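Local coordinates for 5-carboxymethyl-2-hydroxymuconate semialdehyde dehydrogenase (Thermus thermophilus, PDB 2D4E), which catalyses the NAD-dependent oxidation of 5-carboxymethyl-2-hydroxymuconate semialdehyde to the corresponding carboxylic acid, as a member of the aldehyde dehydrogenase family, at the interface of chains A and B. Coordinates in Å, arbitrary orientation; residue numbers count along the deposited sequence, not the author numbering. Chains: chain A/B, 5-carboxymethyl-2-hydroxymuconate semialdehyde dehydrogenase.

The interface of chains A and B. Residues chain A 5, 291-292, 328; chain B 510-512, 515.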
# COMPACT_ATOMS: atom_id res chain seq x y z
N ASP A 5 21.46 27.87 13.36
CA ASP A 5 21.51 29.02 14.26
C ASP A 5 22.44 30.10 13.70
O ASP A 5 22.33 31.27 14.06
CB ASP A 5 22.00 28.61 15.65
CG ASP A 5 21.05 27.66 16.36
OD1 ASP A 5 19.84 27.99 16.48
OD2 ASP A 5 21.51 26.59 16.80
N ASP A 291 10.44 28.97 22.34
CA ASP A 291 11.31 29.04 21.17
C ASP A 291 10.53 28.72 19.90
O ASP A 291 10.67 29.42 18.89
CB ASP A 291 12.45 28.03 21.30
CG ASP A 291 13.56 28.51 22.21
OD1 ASP A 291 14.44 27.70 22.53
OD2 ASP A 291 13.54 29.69 22.61
N ALA A 292 9.73 27.67 19.95
CA ALA A 292 8.95 27.24 18.80
C ALA A 292 7.94 28.28 18.35
O ALA A 292 7.88 28.61 17.16
CB ALA A 292 8.24 25.91 19.10
N ARG A 328 10.66 38.32 23.98
CA ARG A 328 11.43 37.71 22.91
C ARG A 328 11.21 38.49 21.61
O ARG A 328 12.16 38.80 20.90
CB ARG A 328 11.03 36.24 22.73
CG ARG A 328 11.53 35.32 23.85
CD ARG A 328 13.04 35.11 23.75
NE ARG A 328 13.38 34.27 22.60
CZ ARG A 328 13.35 32.94 22.60
NH1 ARG A 328 13.01 32.28 23.70
NH2 ARG A 328 13.65 32.27 21.50
N VAL B 510 15.43 23.65 17.70
CA VAL B 510 14.50 24.72 17.38
C VAL B 510 15.33 25.98 17.19
O VAL B 510 16.07 26.37 18.10
CB VAL B 510 13.50 24.96 18.53
CG1 VAL B 510 12.48 26.02 18.13
CG2 VAL B 510 12.81 23.65 18.89
N PRO B 511 15.24 26.62 16.01
CA PRO B 511 16.01 27.84 15.76
C PRO B 511 15.70 28.90 16.81
O PRO B 511 14.54 29.09 17.17
CB PRO B 511 15.55 28.26 14.36
CG PRO B 511 15.17 26.96 13.73
CD PRO B 511 14.43 26.26 14.84
N LYS B 512 16.73 29.58 17.29
CA LYS B 512 16.54 30.62 18.30
C LYS B 512 16.36 32.00 17.68
O LYS B 512 17.21 32.48 16.92
CB LYS B 512 17.73 30.63 19.26
CG LYS B 512 18.04 29.28 19.88
CD LYS B 512 16.81 28.68 20.56
CE LYS B 512 17.12 27.31 21.15
NZ LYS B 512 18.19 27.40 22.18
N LYS B 515 17.00 35.86 20.96
CA LYS B 515 17.77 35.42 22.12
C LYS B 515 18.89 36.41 22.43
O LYS B 515 19.07 37.37 21.64
CB LYS B 515 18.37 34.03 21.87
CG LYS B 515 17.39 32.87 21.96
CD LYS B 515 17.18 32.39 23.40
CE LYS B 515 16.45 31.04 23.42
NZ LYS B 515 16.20 30.50 24.79
OXT LYS B 515 19.58 36.20 23.45
O HOH W 1 12.89 30.88 18.72
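A:Asp291, on helix 286-298, meets B:Lys512 and B:Lys515 of the C-terminal tail that one aldehyde dehydrogenase family subunit lays over its two-fold-related partner. Such tail exchange is in keeping with the dimers of this family, and the twin contact has the chains swapped. Followed outward, A:Asp291 begins with CB against the methyl CG1 of B:Val510 (3.8 Å), which also packs on the backbone of A:Ala292. With CG anti to its carbonyl carbon (chi1 -78°), the carboxylate points out towards the tail and offers one oxygen to each lysine. CG touches CD of B:Lys512, and OD1 faces the CD and CE methylenes of that lysine. The B:Lys512 chain, bent at chi2 and again at chi4 (61°), leaves its amino group NZ 3.8 Å from A:Asp291 OD1 in a loose salt bridge. The other carboxylate oxygen, A:Asp291 OD2, forms a salt bridge with NZ of B:Lys515 at 3.5 Å, the lysine crossing the aspartate at about a right angle. On its own side A:Asp291 OD2 is gripped end-on by A:Arg328, through NH2 at 2.8 Å from above the carboxylate plane and through NH1 at 2.9 Å nearly in line with the C-O bond. OD2 lies almost in the guanidinium plane, so the pair of bonds should limit the arginine's rotation and present one of its faces to B:Lys515, whose CD sits 3.9 Å above the centre. Replacing A:Asp291 by an alanine is likely to leave A:Arg328 and the amino groups of both lysines, all presumably positive, near one another without this shared carboxylate, and the guanidinium freer to turn. At the backbone of the same residue, water 1 joins the O of A:Asp291 (2.7 Å) to the O of B:Pro511 (2.9 Å), tying helix to tail. A:Asp5, poorly ordered, flanks the tail near B:Pro511 and the backbone N of B:Lys512.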